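Local coordinates for protein Exo-alpha-sialidase (Clostridium perfringens, PDB 2VO8) that probably releases terminal sialic acids from glycans and carries the cohesin module described here, which probably joins it with high affinity to partner toxins, at residues Phe55-Ile60 and Val99-Lys104; Ala28-Glu33 and Tyr46-Asn51; Val16-Gln21 and Ser132-Lys137. All blocks are in the same frame, centred on the assembly; numbering follows the deposited sequence.

Contact 1: residues Phe55-Ile60 and Val99-Lys104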
loop_
_atom_site.group_PDB
_atom_site.type_symbol
_atom_site.label_atom_id
_atom_site.label_comp_id
_atom_site.label_asym_id
_atom_site.label_seq_id
_atom_site.Cartn_x
_atom_site.Cartn_y
_atom_site.Cartn_z
ATOM N N PHE A 55 10.061 12.514 -0.905
ATOM C CA PHE A 55 10.413 11.234 -0.289
ATOM C C PHE A 55 11.406 10.432 -1.099
ATOM O O PHE A 55 11.377 10.455 -2.280
ATOM C CB PHE A 55 9.200 10.334 -0.048
ATOM C CG PHE A 55 8.078 10.989 0.669
ATOM C CD1 PHE A 55 8.013 10.956 2.004
ATOM C CD2 PHE A 55 7.074 11.629 -0.023
ATOM C CE1 PHE A 55 7.003 11.525 2.648
ATOM C CE2 PHE A 55 6.076 12.191 0.610
ATOM C CZ PHE A 55 6.044 12.166 1.954
ATOM N N ILE A 56 12.223 9.690 -0.370
ATOM C CA ILE A 56 13.062 8.606 -0.866
ATOM C C ILE A 56 12.338 7.220 -0.622
ATOM O O ILE A 56 12.060 6.965 0.498
ATOM C CB ILE A 56 14.419 8.630 -0.052
ATOM C CG1 ILE A 56 15.135 9.974 -0.198
ATOM C CG2 ILE A 56 15.290 7.530 -0.389
ATOM C CD1 ILE A 56 16.065 10.317 0.906
ATOM N N LEU A 57 12.107 6.404 -1.681
ATOM C CA LEU A 57 11.590 5.057 -1.469
ATOM C C LEU A 57 12.699 4.104 -1.036
ATOM O O LEU A 57 13.639 3.848 -1.788
ATOM C CB LEU A 57 10.915 4.537 -2.739
ATOM C CG LEU A 57 10.331 3.124 -2.667
ATOM C CD1 LEU A 57 9.190 3.066 -1.662
ATOM C CD2 LEU A 57 9.867 2.663 -4.039
ATOM N N ASN A 58 12.580 3.581 0.180
ATOM C CA ASN A 58 13.639 2.747 0.769
ATOM C C ASN A 58 13.506 1.281 0.477
ATOM O O ASN A 58 14.410 0.688 -0.116
ATOM C CB ASN A 58 13.733 2.927 2.276
ATOM C CG ASN A 58 14.064 4.332 2.663
ATOM O OD1 ASN A 58 13.481 4.904 3.610
ATOM N ND2 ASN A 58 14.992 4.918 1.915
ATOM N N GLU A 59 12.407 0.676 0.903
ATOM C CA GLU A 59 12.145 -0.767 0.620
ATOM C C GLU A 59 10.653 -1.000 0.780
ATOM O O GLU A 59 9.989 -0.285 1.552
ATOM C CB GLU A 59 12.864 -1.709 1.555
ATOM C CG GLU A 59 12.628 -1.399 3.037
ATOM C CD GLU A 59 13.009 -2.533 4.013
ATOM O OE1 GLU A 59 13.768 -3.463 3.610
ATOM O OE2 GLU A 59 12.573 -2.462 5.199
ATOM N N ILE A 60 10.159 -1.988 0.049
ATOM C CA ILE A 60 8.746 -2.374 0.113
ATOM C C ILE A 60 8.790 -3.868 0.445
ATOM O O ILE A 60 9.405 -4.655 -0.272
ATOM C CB ILE A 60 8.045 -2.119 -1.203
ATOM C CG1 ILE A 60 7.905 -0.604 -1.477
ATOM C CG2 ILE A 60 6.636 -2.726 -1.231
ATOM C CD1 ILE A 60 7.450 -0.348 -2.846
ATOM N N VAL A 99 5.592 -0.084 3.251
ATOM C CA VAL A 99 6.362 0.773 2.339
ATOM C C VAL A 99 7.201 1.733 3.191
ATOM O O VAL A 99 6.675 2.517 3.962
ATOM C CB VAL A 99 5.459 1.582 1.348
ATOM C CG1 VAL A 99 6.306 2.439 0.370
ATOM C CG2 VAL A 99 4.539 0.703 0.584
ATOM N N ASN A 100 8.526 1.600 3.123
ATOM C CA ASN A 100 9.422 2.352 3.998
ATOM C C ASN A 100 9.972 3.532 3.177
ATOM O O ASN A 100 10.477 3.340 2.072
ATOM C CB ASN A 100 10.556 1.466 4.511
ATOM C CG ASN A 100 11.300 2.105 5.627
ATOM O OD1 ASN A 100 12.100 3.058 5.392
ATOM N ND2 ASN A 100 11.035 1.660 6.864
ATOM N N LEU A 101 9.764 4.731 3.706
ATOM C CA LEU A 101 10.082 6.018 3.052
ATOM C C LEU A 101 10.838 6.912 4.003
ATOM O O LEU A 101 10.651 6.846 5.171
ATOM C CB LEU A 101 8.790 6.740 2.632
ATOM C CG LEU A 101 7.990 5.973 1.569
ATOM C CD1 LEU A 101 6.499 5.853 1.986
ATOM C CD2 LEU A 101 8.100 6.529 0.206
ATOM N N THR A 102 11.705 7.781 3.479
ATOM C CA THR A 102 12.353 8.839 4.274
ATOM C C THR A 102 12.079 10.193 3.601
ATOM O O THR A 102 12.385 10.365 2.405
ATOM C CB THR A 102 13.860 8.636 4.400
ATOM O OG1 THR A 102 14.139 7.336 4.973
ATOM C CG2 THR A 102 14.522 9.773 5.240
ATOM N N PRO A 103 11.471 11.124 4.336
ATOM C CA PRO A 103 11.244 12.452 3.692
ATOM C C PRO A 103 12.554 13.177 3.480
ATOM O O PRO A 103 13.488 12.972 4.238
ATOM C CB PRO A 103 10.355 13.207 4.691
ATOM C CG PRO A 103 9.905 12.128 5.747
ATOM C CD PRO A 103 10.957 11.079 5.713
ATOM N N LYS A 104 12.645 13.973 2.414
ATOM C CA LYS A 104 13.881 14.774 2.236
ATOM C C LYS A 104 13.618 16.266 2.078
ATOM O O LYS A 104 14.583 17.033 1.875
ATOM C CB LYS A 104 14.688 14.226 1.075
ATOM C CG LYS A 104 14.025 14.274 -0.293
ATOM C CD LYS A 104 14.966 13.691 -1.286
ATOM C CE LYS A 104 14.498 13.701 -2.721
ATOM N NZ LYS A 104 14.666 15.026 -3.442
#
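Ile56 and Thr102 trade two backbone hydrogen bonds where residues 55-60 and 99-103 run antiparallel, their short axes differing by 151° in direction. Of the two, the one from Ile56 N to Thr102 O is almost straight at 2.9 Å. Further along, the register slips by one: Asn58 and Glu59 both face Asn100, a classic beta bulge. Asn100 O takes a bond from Asn58 N at 2.8 Å and a weak one from Glu59 N at 3.5 Å, while Asn100 N gives its hydrogen to Glu59 O.

In the jelly-roll beta sandwich of cohesins, this pairing sets strand 55-62 beside strand 95-103, whose other edge pairs with strand 26-33. Phe55, Leu57, Ile60, Val99, Leu101 and Pro103 share the apolar face. Leu57 holds CG anti to the backbone N (chi1 180°), and chi2 of 65° then carries a methyl across: Leu57 CD1 lies 3.6 Å from Val99 CG1 and, less closely, meets Leu101 CD2. Ile60 lies beside Val99 and points the same way, their CG1 atoms 3.9 Å apart. The Phe55 ring leans obliquely past Pro103, its CD1 3.9 Å from Pro103 CA, and continues inward to Val136 and Ile138; its CB rests on Leu101 CD2.

On the other face, Glu59 CG packs on Asn100 CB at 3.8 Å, with carboxylate and amide planes far from parallel. Past the end of the strand, the aliphatic part of Lys104 crosses Ile56 at about a right angle, Lys104 CD against Ile56 CG1 at 3.9 Å, and Lys104 NZ hydrogen-bonds to Glu53 O.

Contact 2: residues Ala28-Glu33 and Tyr46-Asn51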
loop_
_atom_site.group_PDB
_atom_site.type_symbol
_atom_site.label_atom_id
_atom_site.label_comp_id
_atom_site.label_asym_id
_atom_site.label_seq_id
_atom_site.Cartn_x
_atom_site.Cartn_y
_atom_site.Cartn_z
ATOM N N ALA A 28 4.511 3.342 5.577
ATOM C CA ALA A 28 3.098 3.284 5.231
ATOM C C ALA A 28 2.649 1.837 5.089
ATOM O O ALA A 28 3.293 1.044 4.400
ATOM C CB ALA A 28 2.833 4.052 3.947
ATOM N N ILE A 29 1.541 1.502 5.742
ATOM C CA ILE A 29 1.083 0.121 5.823
ATOM C C ILE A 29 -0.148 -0.101 4.948
ATOM O O ILE A 29 -1.221 0.439 5.220
ATOM C CB ILE A 29 0.750 -0.280 7.272
ATOM C CG1 ILE A 29 1.984 -0.129 8.163
ATOM C CG2 ILE A 29 0.221 -1.705 7.322
ATOM C CD1 ILE A 29 1.704 -0.345 9.634
ATOM N N LEU A 30 0.018 -0.898 3.899
ATOM C CA LEU A 30 -1.032 -1.111 2.923
ATOM C C LEU A 30 -1.809 -2.397 3.229
ATOM O O LEU A 30 -1.220 -3.430 3.544
ATOM C CB LEU A 30 -0.498 -1.168 1.528
ATOM C CG LEU A 30 0.603 -0.199 1.104
ATOM C CD1 LEU A 30 0.837 -0.376 -0.388
ATOM C CD2 LEU A 30 0.105 1.237 1.457
ATOM N N GLY A 31 -3.133 -2.327 3.173
ATOM C CA GLY A 31 -3.924 -3.532 3.473
ATOM C C GLY A 31 -5.273 -3.557 2.800
ATOM O O GLY A 31 -5.506 -2.858 1.814
ATOM N N ILE A 32 -6.130 -4.420 3.338
ATOM C CA ILE A 32 -7.527 -4.545 2.873
ATOM C C ILE A 32 -8.437 -4.527 4.097
ATOM O O ILE A 32 -7.977 -4.750 5.240
ATOM C CB ILE A 32 -7.710 -5.822 2.005
ATOM C CG1 ILE A 32 -7.331 -7.101 2.762
ATOM C CG2 ILE A 32 -6.930 -5.733 0.658
ATOM C CD1 ILE A 32 -7.729 -8.379 1.985
ATOM N N GLU A 33 -9.728 -4.235 3.891
ATOM C CA GLU A 33 -10.691 -4.176 4.998
ATOM C C GLU A 33 -12.100 -4.366 4.428
ATOM O O GLU A 33 -12.360 -4.043 3.283
ATOM C CB GLU A 33 -10.569 -2.854 5.773
ATOM C CG GLU A 33 -11.544 -2.657 6.958
ATOM C CD GLU A 33 -12.925 -2.166 6.521
ATOM O OE1 GLU A 33 -13.030 -1.499 5.482
ATOM O OE2 GLU A 33 -13.916 -2.474 7.218
ATOM N N TYR A 46 -1.555 -3.081 -5.783
ATOM C CA TYR A 46 -1.689 -1.634 -5.661
ATOM C C TYR A 46 -0.911 -0.914 -6.757
ATOM O O TYR A 46 0.019 -1.471 -7.339
ATOM C CB TYR A 46 -1.213 -1.166 -4.284
ATOM C CG TYR A 46 -1.847 -1.911 -3.132
ATOM C CD1 TYR A 46 -3.132 -1.603 -2.702
ATOM C CD2 TYR A 46 -1.161 -2.921 -2.472
ATOM C CE1 TYR A 46 -3.715 -2.282 -1.650
ATOM C CE2 TYR A 46 -1.736 -3.606 -1.418
ATOM C CZ TYR A 46 -3.012 -3.282 -1.010
ATOM O OH TYR A 46 -3.590 -3.960 0.039
ATOM N N LEU A 47 -1.299 0.327 -7.033
ATOM C CA LEU A 47 -0.393 1.294 -7.599
ATOM C C LEU A 47 -0.310 2.361 -6.516
ATOM O O LEU A 47 -1.299 3.028 -6.183
ATOM C CB LEU A 47 -0.765 1.808 -8.994
ATOM C CG LEU A 47 0.398 2.684 -9.536
ATOM C CD1 LEU A 47 1.575 1.898 -10.089
ATOM C CD2 LEU A 47 -0.089 3.760 -10.518
ATOM N N PHE A 48 0.884 2.419 -5.918
ATOM C CA PHE A 48 1.177 3.264 -4.762
ATOM C C PHE A 48 1.797 4.555 -5.278
ATOM O O PHE A 48 2.745 4.508 -6.034
ATOM C CB PHE A 48 2.162 2.593 -3.818
ATOM C CG PHE A 48 2.607 3.482 -2.670
ATOM C CD1 PHE A 48 1.823 3.653 -1.542
ATOM C CD2 PHE A 48 3.814 4.165 -2.736
ATOM C CE1 PHE A 48 2.227 4.459 -0.499
ATOM C CE2 PHE A 48 4.222 4.937 -1.700
ATOM C CZ PHE A 48 3.464 5.096 -0.586
ATOM N N GLU A 49 1.251 5.697 -4.884
ATOM C CA GLU A 49 1.728 6.989 -5.424
ATOM C C GLU A 49 2.187 7.883 -4.300
ATOM O O GLU A 49 1.637 7.890 -3.190
ATOM C CB GLU A 49 0.648 7.637 -6.296
ATOM C CG GLU A 49 0.386 6.812 -7.553
ATOM C CD GLU A 49 -0.192 7.617 -8.676
ATOM O OE1 GLU A 49 0.206 8.803 -8.839
ATOM O OE2 GLU A 49 -1.015 7.057 -9.437
ATOM N N TYR A 50 3.263 8.611 -4.595
ATOM C CA TYR A 50 3.861 9.512 -3.639
ATOM C C TYR A 50 4.686 10.568 -4.412
ATOM O O TYR A 50 4.982 10.397 -5.596
ATOM C CB TYR A 50 4.766 8.742 -2.699
ATOM C CG TYR A 50 6.084 8.329 -3.302
ATOM C CD1 TYR A 50 7.252 9.084 -3.084
ATOM C CD2 TYR A 50 6.190 7.154 -4.065
ATOM C CE1 TYR A 50 8.482 8.661 -3.607
ATOM C CE2 TYR A 50 7.402 6.754 -4.614
ATOM C CZ TYR A 50 8.556 7.514 -4.378
ATOM O OH TYR A 50 9.747 7.114 -4.969
ATOM N N ASN A 51 5.011 11.628 -3.708
ATOM C CA ASN A 51 5.710 12.741 -4.321
ATOM C C ASN A 51 7.201 12.436 -4.249
ATOM O O ASN A 51 7.792 12.525 -3.175
ATOM C CB ASN A 51 5.335 14.049 -3.630
ATOM C CG ASN A 51 6.159 15.238 -4.105
ATOM O OD1 ASN A 51 7.001 15.123 -5.035
ATOM N ND2 ASN A 51 5.890 16.395 -3.500
#
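Leu30 and Tyr46 meet between strands that are not hydrogen-bonded neighbours: the axes of 28-33 and 46-49 stay 10.2 Å apart and differ by 145° in direction, so side chains must bridge the gap. Leu30 and Tyr46 do most of this, sliding past each other in opposite directions. Leu30 CB stands 4.0 Å above one face of the phenol ring, offset toward the rim near CE2, while Leu30 CD1 lies farther toward the CG end, 3.8 Å from Tyr46 CD2. That methyl makes an off-centre CH-pi contact, 4.3 Å from CD1 to the ring centroid.

This is the interior of the beta sandwich, close to the centre of the chain, where the face of strand 26-33 looks across at that of strand 41-49. Tyr46 sets CG anti to its carbonyl carbon (chi1 -52°); from there the ring extends across the core, and its hydroxyl meets the opposing backbone. There OH donates a weak hydrogen bond to Gly31 O at 2.8 Å, the acceptor lying at the ring edge near its plane; a buried phenol thus finds a polar partner. Ile32 crosses Tyr46 at about a right angle and sets CG2 3.8 Å from the same OH.

The second branch of Leu30, CD2, comes obliquely to Phe48 CD1 at 4.2 Å. Leu114 of strand 107-121 touches both Leu30 and Tyr46, and Ile14 of strand 10-15 touches both Leu30 and Phe48.

Contact 3: residues Val16-Gln21 and Ser132-Lys137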
loop_
_atom_site.group_PDB
_atom_site.type_symbol
_atom_site.label_atom_id
_atom_site.label_comp_id
_atom_site.label_asym_id
_atom_site.label_seq_id
_atom_site.Cartn_x
_atom_site.Cartn_y
_atom_site.Cartn_z
ATOM N N VAL A 16 -0.631 5.354 8.160
ATOM C CA VAL A 16 0.637 6.060 8.272
ATOM C C VAL A 16 0.468 7.163 9.302
ATOM O O VAL A 16 -0.652 7.723 9.522
ATOM C CB VAL A 16 1.086 6.607 6.867
ATOM C CG1 VAL A 16 0.061 7.437 6.298
ATOM C CG2 VAL A 16 2.464 7.409 6.928
ATOM N N ASN A 17 1.558 7.494 9.971
ATOM C CA ASN A 17 1.526 8.538 10.964
ATOM C C ASN A 17 1.194 9.848 10.229
ATOM O O ASN A 17 1.512 10.003 9.055
ATOM C CB ASN A 17 2.892 8.711 11.667
ATOM C CG ASN A 17 3.266 7.536 12.566
ATOM O OD1 ASN A 17 2.403 6.818 13.104
ATOM N ND2 ASN A 17 4.585 7.373 12.766
ATOM N N ASP A 18 0.467 10.691 10.940
ATOM C CA ASP A 18 0.051 12.025 10.507
ATOM C C ASP A 18 1.263 12.924 10.260
ATOM O O ASP A 18 1.233 13.793 9.382
ATOM C CB ASP A 18 -0.783 12.674 11.631
ATOM C CG ASP A 18 -2.202 12.165 11.685
ATOM O OD1 ASP A 18 -2.593 11.312 10.831
ATOM O OD2 ASP A 18 -2.947 12.656 12.575
ATOM N N GLU A 19 2.291 12.750 11.071
ATOM C CA GLU A 19 3.490 13.563 10.969
ATOM C C GLU A 19 4.692 12.664 10.800
ATOM O O GLU A 19 4.863 11.659 11.539
ATOM C CB GLU A 19 3.660 14.488 12.174
ATOM C CG GLU A 19 2.541 15.571 12.217
ATOM C CD GLU A 19 2.762 16.646 13.250
ATOM O OE1 GLU A 19 3.917 16.916 13.643
ATOM O OE2 GLU A 19 1.741 17.253 13.667
ATOM N N VAL A 20 5.499 13.059 9.816
ATOM C CA VAL A 20 6.793 12.444 9.522
ATOM C C VAL A 20 7.859 13.546 9.564
ATOM O O VAL A 20 7.513 14.738 9.762
ATOM C CB VAL A 20 6.717 11.710 8.194
ATOM C CG1 VAL A 20 5.588 10.633 8.286
ATOM C CG2 VAL A 20 6.490 12.653 7.016
ATOM N N GLN A 21 9.129 13.186 9.424
ATOM C CA GLN A 21 10.184 14.205 9.558
ATOM C C GLN A 21 11.351 13.988 8.591
ATOM O O GLN A 21 11.806 12.863 8.413
ATOM C CB GLN A 21 10.643 14.291 11.007
ATOM C CG GLN A 21 11.737 15.348 11.266
ATOM C CD GLN A 21 12.161 15.375 12.731
ATOM O OE1 GLN A 21 11.820 14.480 13.465
ATOM N NE2 GLN A 21 12.927 16.400 13.142
ATOM N N SER A 132 -7.839 4.486 -1.745
ATOM C CA SER A 132 -7.609 5.152 -0.476
ATOM C C SER A 132 -6.351 6.052 -0.589
ATOM O O SER A 132 -5.515 5.838 -1.462
ATOM C CB SER A 132 -7.492 4.168 0.687
ATOM O OG SER A 132 -6.430 3.222 0.465
ATOM N N SER A 133 -6.261 7.029 0.305
ATOM C CA SER A 133 -5.027 7.809 0.479
ATOM C C SER A 133 -4.935 8.298 1.891
ATOM O O SER A 133 -5.889 8.221 2.646
ATOM C CB SER A 133 -4.928 8.977 -0.510
ATOM O OG SER A 133 -5.899 9.965 -0.214
ATOM N N LYS A 134 -3.770 8.837 2.248
ATOM C CA LYS A 134 -3.525 9.376 3.567
ATOM C C LYS A 134 -2.611 10.608 3.390
ATOM O O LYS A 134 -1.716 10.591 2.531
ATOM C CB LYS A 134 -2.865 8.308 4.453
ATOM C CG LYS A 134 -2.185 8.770 5.742
ATOM C CD LYS A 134 -3.093 9.211 6.818
ATOM C CE LYS A 134 -2.254 9.771 7.995
ATOM N NZ LYS A 134 -2.854 9.322 9.265
ATOM N N GLU A 135 -2.911 11.661 4.151
ATOM C CA GLU A 135 -2.091 12.888 4.160
ATOM C C GLU A 135 -1.115 12.838 5.311
ATOM O O GLU A 135 -1.453 12.426 6.404
ATOM C CB GLU A 135 -2.939 14.164 4.273
ATOM C CG GLU A 135 -4.050 14.239 3.302
ATOM C CD GLU A 135 -4.972 15.432 3.539
ATOM O OE1 GLU A 135 -4.924 16.001 4.642
ATOM O OE2 GLU A 135 -5.709 15.754 2.597
ATOM N N VAL A 136 0.104 13.309 5.053
ATOM C CA VAL A 136 1.110 13.476 6.072
ATOM C C VAL A 136 1.665 14.920 6.029
ATOM O O VAL A 136 1.734 15.532 4.955
ATOM C CB VAL A 136 2.304 12.512 5.920
ATOM C CG1 VAL A 136 1.830 11.006 5.784
ATOM C CG2 VAL A 136 3.122 12.861 4.749
ATOM N N LYS A 137 2.086 15.400 7.182
ATOM C CA LYS A 137 2.873 16.651 7.284
ATOM C C LYS A 137 4.340 16.267 7.501
ATOM O O LYS A 137 4.656 15.458 8.390
ATOM C CB LYS A 137 2.346 17.548 8.380
ATOM C CG LYS A 137 3.219 18.773 8.686
ATOM C CD LYS A 137 2.804 19.404 9.998
ATOM C CE LYS A 137 3.514 20.734 10.322
ATOM N NZ LYS A 137 4.625 21.000 9.431
#
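Lys134 starts toward residues 16-18 with CG anti to its backbone N (chi1 164°), bends at chi2 (72°) and again at chi4, which places NZ; its chain crosses Asp18 at about a right angle. Asp18 turns CG anti to its own carbonyl carbon, and OD1 swings back to meet the ammonium in a salt bridge. NZ also donates to Val16 O, nearly along the carbonyl direction, at 2.7 Å, so one lysine grips both a side chain and the backbone of the turn. The modelled separation of Lys134 NZ and Asp18 OD1, 2.5 Å, is short and its exact value doubtful.

Beyond the turn, short strand 19-21 joins strand 126-139 in parallel, as strand 10-15 also does, in a cohesin sandwich whose other pairings are antiparallel. Glu19 is the bridge partner of Lys137, whose N and O bond to the residues flanking Glu19, as in a parallel pair: Lys137 N donates to Asp18 O at 2.9 Å, and Val20 N donates to Lys137 O at 2.9 Å.

Val136 packs on the buried side, its CG1 3.8 Å from Val16 CG2 and its CG2 4.1 Å from Val20 CG2. Phe26 touches both Val16 and Val20, tying the segment to the next strand.

In the fold
Contact 3 joins regions near the two ends of the chain, and the other two are nested inside the loop it closes: contact 2 comes first along the chain and closes before contact 1 opens. Their centres are 12 to 13 Å apart, and all lie in one cohesin domain. Strand 95-103 of contact 1 and strand 26-33 of contact 2 are neighbours in the sheet, with Val99 N 2.8 Å from Ala28 O, a probable hydrogen bond, and Tyr50 packs on Leu57. Contact 3 meets contact 1 where Val20 touches Pro103 and Val136 touches Phe55. Contacts 1 and 3 add strands 55-62 and 19-21 to strands 95-103 and 126-139, while contact 2 packs the sandwich interior.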